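Local coordinates for protein phosphotriesterase, putative (Deinococcus radiodurans, PDB 4J35) that probably hydrolyses lactones as a two-metal enzyme of the phosphotriesterase family, engineered here to hydrolyse organophosphates, at residues T175-G180 against P184-L189; G203-N208 against A212-T217; G221-F226 against P318-G323. The protein carries 7 engineered substitutions. All blocks are in the same frame, centred on the assembly; numbering follows the deposited sequence.

Interaction 1: residues T175-G180 against P184-L189; sequences THTQDG and PQQAEL. Engineered in segment 175-180: D179 (natural residue Glu). With CO (cobalt (II) ion), chain B.
Q186 reaches from helix 183-192 to T175 and H176, tying the loop that follows strand 173-174 to the next helix; this is one beta-alpha unit of the TIM barrel on which phosphotriesterase relatives are built. The tight part is almost wholly the work of one primary amide. Its OE1 accepts a hydrogen bond from T175 OG1 at 2.7 Å, in the carbonyl plane on a lone pair, while NE2 donates one to H176 O at 2.9 Å. That second bond stays close to the amide plane of Q186 but meets the H176 carbonyl from above its own plane, at an N-H...O angle of 152°. Glutamine suits the place because one end of it supplies an acceptor and a donor together, and the two bonds fix which way the amide is turned. S146 OG also receives a bond from NE2, and T175 OG1 has a second partner in G203 N, so these buried polar atoms are well matched. The T177 methyl CG2 makes van der Waals contact with the amide, 3.6 Å from Q186 OE1, while its hydroxyl turns to G203 O. Toward solvent the two segments part, with the engineered D179 on the loop and E188 on the helix both exposed and making no contact with each other. On the metal side, the CB of H176 points away from the helix, and CG anti to the backbone N (chi1 165°) sets the ring at the cobalt, bound through ND1 at 2.1 Å. The other ring nitrogen, NE2, donates within the ring plane to Q178 OE1 at 2.8 Å.

Interaction 2: residues G203-N208 against A212-T217; sequences GHMDGN and AYHRET. With CO (cobalt (II) ion), chain B.
M205 and N208, on the loop after strand 200-202, pack against Y213, H214 and T217 of helix 211-218, again the strand-loop-helix step of a TIM barrel. One direct hydrogen bond spans the pair: H214 NE2 donates to M205 O at 2.7 Å, a bent bond (134°) that reaches the carbonyl from above its plane. Histidine suits the place because its ring nitrogen can donate from the end of a short side chain, with M205 O near the edge but tilted out of the ring plane. Sulfur and methyl contacts come next. The M205 chain, bent at chi2 and chi3, sets SD 4.7 Å from the centroid of the Y213 ring in an oblique Met-aromatic contact, and its CE meets T217 OG1 tip to tip at 3.4 Å. Stacking is the third kind: the N208 amide lies 12° from parallel with the Y213 ring, ND2 standing 3.5 Å above one face and offset toward the rim. The amide is held in place by G180 O, which accepts from ND2, and by D210 N, which donates to OD1. Y213 OH accepts from G183 N and has a water 2.6 Å from it. Beyond the packing, at the other end of the loop, H204 NE2 binds cobalt at 2.0 Å.

Interaction 3: residues G221-F226 against P318-G323; sequences GVSIAF and PARLFG
R320 and S223 form a small, mainly polar contact between the C-terminal helix 307-322 and the first residue of strand 223-226. The guanidinium presents its edge: NH2 donates to S223 OG at 2.9 Å, with an N-H...O angle of 155° and the oxygen lying practically in the guanidinium plane. The arginine chain sets out with CG anti to the backbone N (chi1 177°), then bends at chi2 and chi3 to bring its flat end round to the strand. Water widens the link. One molecule lies 2.8 Å from S223 OG and accepts from R320 NH1, and another donates to G221 O at 2.7 Å while NH1 holds it only weakly. Strand 223-226 is one of the parallel strands of the TIM barrel, hydrogen-bonded between strands 200-202 and 259-261. S223 directs its CB toward helix 307-322, whereas I224 points away from it and packs on helix 211-218. Serine suits the start of the strand, being small enough to let the helix approach while offering a hydroxyl to the arginine. Replacing R320 by a leucine would probably leave S223 OG without its charged donor and take from A198 O the bond it receives from NH1. Beside the polar pair, L321 supplies the apolar part, its CD1 touching S223 CB at 3.8 Å and its side chain also resting on M201 and L260. R199, just before strand 200-202, donates through NH1 to R320 O and to G323 O.

Overall arrangement
All three contacts are largely buried, but interaction 3 has a partly exposed arginine and bridging waters. Interactions 1 and 2 are successive strand-loop-helix steps and each brings one histidine, H176 and H204, to the same cobalt; the two loops are joined side by side through G203. Their chemistry differs: a glutamine amide serves 175-180, whereas sulfur, ring and amide packing dominates in 203-208. Interaction 3 joins parts distant in sequence and lies about 14 Å, centre to centre, from interaction 2, yet the two touch: M205 N probably bonds A225 O, and H214 meets F226. V222 likewise packs on A187 of interaction 1.

Interaction 1: residues T175-G180 against P184-L189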
loop_
_atom_site.group_PDB
_atom_site.type_symbol
_atom_site.label_atom_id
_atom_site.label_comp_id
_atom_site.label_asym_id
_atom_site.label_seq_id
_atom_site.Cartn_x
_atom_site.Cartn_y
_atom_site.Cartn_z
ATOM N N THR A 175 1.862 -5.688 -0.580
ATOM C CA THR A 175 3.280 -5.689 -0.293
ATOM C C THR A 175 4.046 -4.466 -0.787
ATOM O O THR A 175 3.556 -3.655 -1.579
ATOM C CB THR A 175 4.006 -6.917 -0.853
ATOM O OG1 THR A 175 4.266 -6.739 -2.245
ATOM C CG2 THR A 175 3.173 -8.168 -0.646
ATOM N N HIS A 176 5.260 -4.363 -0.242
ATOM C CA HIS A 176 6.282 -3.448 -0.690
ATOM C C HIS A 176 7.409 -4.268 -1.325
ATOM O O HIS A 176 7.862 -5.246 -0.734
ATOM C CB HIS A 176 6.824 -2.683 0.542
ATOM C CG HIS A 176 8.125 -1.947 0.322
ATOM N ND1 HIS A 176 8.220 -0.580 0.280
ATOM C CD2 HIS A 176 9.401 -2.409 0.241
ATOM C CE1 HIS A 176 9.485 -0.222 0.126
ATOM N NE2 HIS A 176 10.219 -1.312 0.095
ATOM N N THR A 177 7.828 -3.886 -2.523
ATOM C CA THR A 177 9.054 -4.407 -3.113
ATOM C C THR A 177 10.060 -3.269 -3.190
ATOM O O THR A 177 9.698 -2.115 -3.442
ATOM C CB THR A 177 8.851 -5.028 -4.534
ATOM O OG1 THR A 177 8.274 -4.064 -5.428
ATOM C CG2 THR A 177 7.933 -6.247 -4.474
ATOM N N GLN A 178 11.327 -3.590 -2.973
ATOM C CA GLN A 178 12.379 -2.582 -2.924
ATOM C C GLN A 178 13.106 -2.521 -4.277
ATOM O O GLN A 178 13.574 -3.536 -4.785
ATOM C CB GLN A 178 13.335 -2.933 -1.787
ATOM C CG GLN A 178 14.463 -1.958 -1.536
ATOM C CD GLN A 178 13.978 -0.631 -0.975
ATOM O OE1 GLN A 178 12.930 -0.560 -0.329
ATOM N NE2 GLN A 178 14.735 0.427 -1.224
ATOM N N ASP A 179 13.186 -1.328 -4.851
ATOM C CA ASP A 179 13.875 -1.097 -6.126
ATOM C C ASP A 179 13.536 -2.125 -7.230
ATOM O O ASP A 179 14.420 -2.608 -7.926
ATOM C CB ASP A 179 15.399 -1.003 -5.904
ATOM C CG ASP A 179 16.174 -0.731 -7.192
ATOM O OD1 ASP A 179 16.168 0.423 -7.694
ATOM O OD2 ASP A 179 16.811 -1.683 -7.699
ATOM N N GLY A 180 12.250 -2.437 -7.403
ATOM C CA GLY A 180 11.808 -3.230 -8.535
ATOM C C GLY A 180 12.333 -4.658 -8.531
ATOM O O GLY A 180 12.550 -5.228 -9.593
ATOM N N PRO A 184 8.405 -11.631 -8.195
ATOM C CA PRO A 184 8.069 -13.044 -8.451
ATOM C C PRO A 184 8.299 -13.949 -7.217
ATOM O O PRO A 184 7.547 -14.914 -6.942
ATOM C CB PRO A 184 9.021 -13.415 -9.589
ATOM C CG PRO A 184 9.312 -12.108 -10.273
ATOM C CD PRO A 184 9.431 -11.124 -9.118
ATOM N N GLN A 185 9.343 -13.636 -6.475
ATOM C CA GLN A 185 9.654 -14.385 -5.250
ATOM C C GLN A 185 8.614 -14.189 -4.162
ATOM O O GLN A 185 8.293 -15.112 -3.443
ATOM C CB GLN A 185 11.009 -13.991 -4.707
ATOM C CG GLN A 185 12.158 -14.463 -5.542
ATOM C CD GLN A 185 12.522 -13.468 -6.589
ATOM O OE1 GLN A 185 11.676 -12.707 -7.052
ATOM N NE2 GLN A 185 13.793 -13.441 -6.960
ATOM N N GLN A 186 8.089 -12.980 -4.005
ATOM C CA GLN A 186 7.045 -12.785 -3.019
ATOM C C GLN A 186 5.800 -13.608 -3.373
ATOM O O GLN A 186 5.141 -14.201 -2.501
ATOM C CB GLN A 186 6.669 -11.280 -2.979
ATOM C CG GLN A 186 7.677 -10.386 -2.270
ATOM C CD GLN A 186 7.129 -8.969 -2.092
ATOM O OE1 GLN A 186 6.070 -8.652 -2.624
ATOM N NE2 GLN A 186 7.850 -8.124 -1.361
ATOM N N ALA A 187 5.435 -13.572 -4.654
ATOM C CA ALA A 187 4.196 -14.149 -5.126
ATOM C C ALA A 187 4.342 -15.650 -4.999
ATOM O O ALA A 187 3.446 -16.340 -4.542
ATOM C CB ALA A 187 3.919 -13.749 -6.592
ATOM N N GLU A 188 5.521 -16.121 -5.344
ATOM C CA GLU A 188 5.805 -17.563 -5.240
ATOM C C GLU A 188 5.830 -18.063 -3.792
ATOM O O GLU A 188 5.314 -19.153 -3.492
ATOM C CB GLU A 188 7.143 -17.853 -5.860
ATOM C CG GLU A 188 7.513 -19.327 -5.711
ATOM C CD GLU A 188 8.844 -19.602 -6.319
ATOM O OE1 GLU A 188 9.801 -18.871 -5.972
ATOM O OE2 GLU A 188 8.924 -20.517 -7.161
ATOM N N LEU A 189 6.437 -17.283 -2.900
ATOM C CA LEU A 189 6.482 -17.635 -1.484
ATOM C C LEU A 189 5.080 -17.645 -0.856
ATOM O O LEU A 189 4.668 -18.620 -0.238
ATOM C CB LEU A 189 7.426 -16.699 -0.722
ATOM C CG LEU A 189 7.475 -16.864 0.793
ATOM C CD1 LEU A 189 7.815 -18.327 1.168
ATOM C CD2 LEU A 189 8.490 -15.909 1.427
HETATM CO CO CO B . 6.526 0.719 0.070
#

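Interaction 2: residues G203-N208 against A212-T217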
loop_
_atom_site.group_PDB
_atom_site.type_symbol
_atom_site.label_atom_id
_atom_site.label_comp_id
_atom_site.label_asym_id
_atom_site.label_seq_id
_atom_site.Cartn_x
_atom_site.Cartn_y
_atom_site.Cartn_z
ATOM N N GLY A 203 3.193 -5.213 -4.447
ATOM C CA GLY A 203 3.339 -3.779 -4.641
ATOM C C GLY A 203 4.610 -3.273 -5.279
ATOM O O GLY A 203 5.590 -3.985 -5.446
ATOM N N HIS A 204 4.569 -1.981 -5.611
ATOM C CA HIS A 204 5.676 -1.254 -6.214
ATOM C C HIS A 204 6.243 -1.933 -7.461
ATOM O O HIS A 204 7.446 -1.827 -7.755
ATOM C CB HIS A 204 6.784 -0.977 -5.163
ATOM C CG HIS A 204 6.303 -0.339 -3.891
ATOM N ND1 HIS A 204 5.170 0.445 -3.816
ATOM C CD2 HIS A 204 6.815 -0.368 -2.638
ATOM C CE1 HIS A 204 5.019 0.881 -2.570
ATOM N NE2 HIS A 204 5.997 0.391 -1.835
ATOM N N MET A 205 5.369 -2.585 -8.219
ATOM C CA MET A 205 5.783 -3.298 -9.418
ATOM C C MET A 205 6.081 -2.380 -10.560
ATOM O O MET A 205 6.659 -2.795 -11.548
ATOM C CB MET A 205 4.748 -4.364 -9.795
ATOM C CG MET A 205 4.731 -5.495 -8.812
ATOM S SD MET A 205 6.163 -6.627 -9.036
ATOM C CE MET A 205 5.884 -7.122 -10.728
ATOM N N ASP A 206 5.720 -1.102 -10.416
ATOM C CA ASP A 206 6.097 -0.130 -11.407
ATOM C C ASP A 206 7.567 0.228 -11.309
ATOM O O ASP A 206 8.109 0.902 -12.174
ATOM C CB ASP A 206 5.226 1.120 -11.272
ATOM C CG ASP A 206 5.109 1.626 -9.853
ATOM O OD1 ASP A 206 5.271 0.858 -8.889
ATOM O OD2 ASP A 206 4.836 2.840 -9.686
ATOM N N GLY A 207 8.212 -0.203 -10.241
ATOM C CA GLY A 207 9.630 0.051 -10.061
ATOM C C GLY A 207 10.524 -0.705 -11.035
ATOM O O GLY A 207 11.729 -0.471 -11.075
ATOM N N ASN A 208 9.947 -1.621 -11.806
ATOM C CA ASN A 208 10.715 -2.361 -12.796
ATOM C C ASN A 208 10.100 -2.116 -14.175
ATOM O O ASN A 208 8.876 -2.129 -14.333
ATOM C CB ASN A 208 10.762 -3.843 -12.410
ATOM C CG ASN A 208 11.739 -4.647 -13.263
ATOM O OD1 ASN A 208 11.738 -4.548 -14.489
ATOM N ND2 ASN A 208 12.567 -5.463 -12.611
ATOM N N ALA A 212 8.683 -8.557 -18.694
ATOM C CA ALA A 212 8.847 -10.000 -18.442
ATOM C C ALA A 212 8.842 -10.259 -16.939
ATOM O O ALA A 212 8.413 -11.316 -16.487
ATOM C CB ALA A 212 10.129 -10.529 -19.063
ATOM N N TYR A 213 9.304 -9.276 -16.172
ATOM C CA TYR A 213 9.335 -9.363 -14.711
ATOM C C TYR A 213 7.908 -9.351 -14.171
ATOM O O TYR A 213 7.564 -10.122 -13.289
ATOM C CB TYR A 213 10.158 -8.196 -14.175
ATOM C CG TYR A 213 10.124 -7.959 -12.681
ATOM C CD1 TYR A 213 10.922 -8.702 -11.813
ATOM C CD2 TYR A 213 9.322 -6.967 -12.146
ATOM C CE1 TYR A 213 10.906 -8.457 -10.446
ATOM C CE2 TYR A 213 9.305 -6.708 -10.782
ATOM C CZ TYR A 213 10.090 -7.458 -9.940
ATOM O OH TYR A 213 10.061 -7.181 -8.591
ATOM N N HIS A 214 7.068 -8.478 -14.728
ATOM C CA HIS A 214 5.651 -8.448 -14.374
ATOM C C HIS A 214 4.924 -9.734 -14.770
ATOM O O HIS A 214 4.102 -10.258 -14.030
ATOM C CB HIS A 214 4.967 -7.260 -15.045
ATOM C CG HIS A 214 5.627 -5.960 -14.740
ATOM N ND1 HIS A 214 6.811 -5.580 -15.330
ATOM C CD2 HIS A 214 5.303 -4.972 -13.872
ATOM C CE1 HIS A 214 7.188 -4.412 -14.843
ATOM N NE2 HIS A 214 6.297 -4.029 -13.950
ATOM N N ARG A 215 5.171 -10.203 -15.977
ATOM C CA ARG A 215 4.463 -11.395 -16.458
ATOM C C ARG A 215 4.796 -12.592 -15.572
ATOM O O ARG A 215 3.942 -13.402 -15.210
ATOM C CB ARG A 215 4.856 -11.663 -17.895
ATOM C CG ARG A 215 4.179 -10.695 -18.863
ATOM C CD ARG A 215 4.373 -11.094 -20.287
ATOM N NE ARG A 215 5.667 -10.670 -20.773
ATOM C CZ ARG A 215 5.867 -9.719 -21.671
ATOM N NH1 ARG A 215 4.853 -9.054 -22.220
ATOM N NH2 ARG A 215 7.118 -9.423 -22.005
ATOM N N GLU A 216 6.045 -12.671 -15.177
ATOM C CA GLU A 216 6.427 -13.744 -14.272
ATOM C C GLU A 216 5.698 -13.704 -12.924
ATOM O O GLU A 216 5.306 -14.727 -12.394
ATOM C CB GLU A 216 7.919 -13.722 -14.020
ATOM C CG GLU A 216 8.355 -14.902 -13.221
ATOM C CD GLU A 216 9.843 -14.929 -12.996
ATOM O OE1 GLU A 216 10.535 -14.062 -13.567
ATOM O OE2 GLU A 216 10.303 -15.829 -12.250
ATOM N N THR A 217 5.531 -12.516 -12.349
ATOM C CA THR A 217 4.783 -12.394 -11.125
ATOM C C THR A 217 3.329 -12.795 -11.306
ATOM O O THR A 217 2.756 -13.496 -10.438
ATOM C CB THR A 217 4.853 -10.874 -10.602
ATOM O OG1 THR A 217 6.218 -10.471 -10.551
ATOM C CG2 THR A 217 4.284 -10.767 -9.225
HETATM CO CO CO B . 6.526 0.719 0.070
HETATM O O HOH W 1 9.020 -4.925 -7.951
#

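Interaction 3: residues G221-F226 against P318-G323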
loop_
_atom_site.group_PDB
_atom_site.type_symbol
_atom_site.label_atom_id
_atom_site.label_comp_id
_atom_site.label_asym_id
_atom_site.label_seq_id
_atom_site.Cartn_x
_atom_site.Cartn_y
_atom_site.Cartn_z
ATOM N N GLY A 221 -0.982 -15.908 -10.189
ATOM C CA GLY A 221 -2.394 -15.622 -10.036
ATOM C C GLY A 221 -2.662 -14.395 -9.189
ATOM O O GLY A 221 -3.830 -14.071 -8.935
ATOM N N VAL A 222 -1.592 -13.772 -8.711
ATOM C CA VAL A 222 -1.714 -12.595 -7.869
ATOM C C VAL A 222 -1.992 -11.376 -8.724
ATOM O O VAL A 222 -1.859 -11.386 -9.948
ATOM C CB VAL A 222 -0.447 -12.326 -6.979
ATOM C CG1 VAL A 222 -0.190 -13.519 -5.996
ATOM C CG2 VAL A 222 0.807 -12.038 -7.849
ATOM N N SER A 223 -2.369 -10.299 -8.050
ATOM C CA SER A 223 -2.410 -9.014 -8.720
ATOM C C SER A 223 -1.144 -8.179 -8.448
ATOM O O SER A 223 -0.356 -8.466 -7.540
ATOM C CB SER A 223 -3.640 -8.282 -8.238
ATOM O OG SER A 223 -4.809 -8.983 -8.592
ATOM N N ILE A 224 -0.944 -7.110 -9.238
ATOM C CA ILE A 224 0.249 -6.330 -9.078
ATOM C C ILE A 224 -0.171 -4.892 -9.165
ATOM O O ILE A 224 -1.114 -4.602 -9.892
ATOM C CB ILE A 224 1.301 -6.658 -10.145
ATOM C CG1 ILE A 224 0.794 -6.432 -11.538
ATOM C CG2 ILE A 224 1.692 -8.146 -10.019
ATOM C CD1 ILE A 224 1.927 -6.441 -12.604
ATOM N N ALA A 225 0.525 -4.063 -8.406
ATOM C CA ALA A 225 0.184 -2.620 -8.379
ATOM C C ALA A 225 1.333 -1.805 -8.894
ATOM O O ALA A 225 2.471 -1.947 -8.448
ATOM C CB ALA A 225 -0.107 -2.220 -6.994
ATOM N N PHE A 226 0.988 -0.878 -9.785
ATOM C CA PHE A 226 1.837 0.210 -10.194
ATOM C C PHE A 226 1.405 1.302 -9.225
ATOM O O PHE A 226 0.451 2.045 -9.507
ATOM C CB PHE A 226 1.505 0.575 -11.653
ATOM C CG PHE A 226 2.040 -0.419 -12.670
ATOM C CD1 PHE A 226 1.626 -1.736 -12.679
ATOM C CD2 PHE A 226 2.959 -0.006 -13.620
ATOM C CE1 PHE A 226 2.119 -2.605 -13.616
ATOM C CE2 PHE A 226 3.458 -0.858 -14.536
ATOM C CZ PHE A 226 3.050 -2.180 -14.539
ATOM N N PRO A 318 -10.247 -3.700 -6.902
ATOM C CA PRO A 318 -10.308 -3.478 -5.460
ATOM C C PRO A 318 -11.517 -4.135 -4.797
ATOM O O PRO A 318 -11.387 -4.544 -3.649
ATOM C CB PRO A 318 -10.423 -1.940 -5.341
ATOM C CG PRO A 318 -9.922 -1.421 -6.652
ATOM C CD PRO A 318 -10.153 -2.450 -7.672
ATOM N N ALA A 319 -12.668 -4.222 -5.474
ATOM C CA ALA A 319 -13.850 -4.820 -4.851
ATOM C C ALA A 319 -13.545 -6.287 -4.549
ATOM O O ALA A 319 -13.867 -6.826 -3.480
ATOM C CB ALA A 319 -15.044 -4.726 -5.785
ATOM N N ARG A 320 -12.878 -6.908 -5.498
ATOM C CA ARG A 320 -12.561 -8.331 -5.420
ATOM C C ARG A 320 -11.419 -8.578 -4.394
ATOM O O ARG A 320 -11.483 -9.440 -3.520
ATOM C CB ARG A 320 -12.175 -8.803 -6.835
ATOM C CG ARG A 320 -11.731 -10.260 -6.970
ATOM C CD ARG A 320 -10.208 -10.369 -6.954
ATOM N NE ARG A 320 -9.539 -9.567 -7.989
ATOM C CZ ARG A 320 -8.213 -9.483 -8.117
ATOM N NH1 ARG A 320 -7.444 -10.165 -7.280
ATOM N NH2 ARG A 320 -7.667 -8.719 -9.068
ATOM N N LEU A 321 -10.366 -7.791 -4.504
ATOM C CA LEU A 321 -9.211 -7.885 -3.610
ATOM C C LEU A 321 -9.464 -7.472 -2.158
ATOM O O LEU A 321 -9.005 -8.139 -1.253
ATOM C CB LEU A 321 -8.059 -7.080 -4.201
ATOM C CG LEU A 321 -6.738 -7.823 -4.224
ATOM C CD1 LEU A 321 -5.830 -7.234 -5.285
ATOM C CD2 LEU A 321 -6.094 -7.760 -2.827
ATOM N N PHE A 322 -10.165 -6.372 -1.913
ATOM C CA PHE A 322 -10.295 -5.873 -0.549
ATOM C C PHE A 322 -11.669 -6.081 0.072
ATOM O O PHE A 322 -11.839 -5.929 1.288
ATOM C CB PHE A 322 -9.908 -4.366 -0.516
ATOM C CG PHE A 322 -8.520 -4.101 -1.058
ATOM C CD1 PHE A 322 -7.396 -4.369 -0.284
ATOM C CD2 PHE A 322 -8.340 -3.614 -2.339
ATOM C CE1 PHE A 322 -6.122 -4.159 -0.787
ATOM C CE2 PHE A 322 -7.073 -3.390 -2.857
ATOM C CZ PHE A 322 -5.956 -3.661 -2.071
ATOM N N GLY A 323 -12.658 -6.395 -0.759
ATOM C CA GLY A 323 -14.028 -6.454 -0.296
ATOM C C GLY A 323 -14.462 -7.824 0.172
ATOM O O GLY A 323 -13.665 -8.758 0.309
ATOM O OXT GLY A 323 -15.646 -8.005 0.443
HETATM O O HOH W 2 -5.378 -11.925 -8.210
HETATM O O HOH W 3 -4.875 -10.625 -6.320
#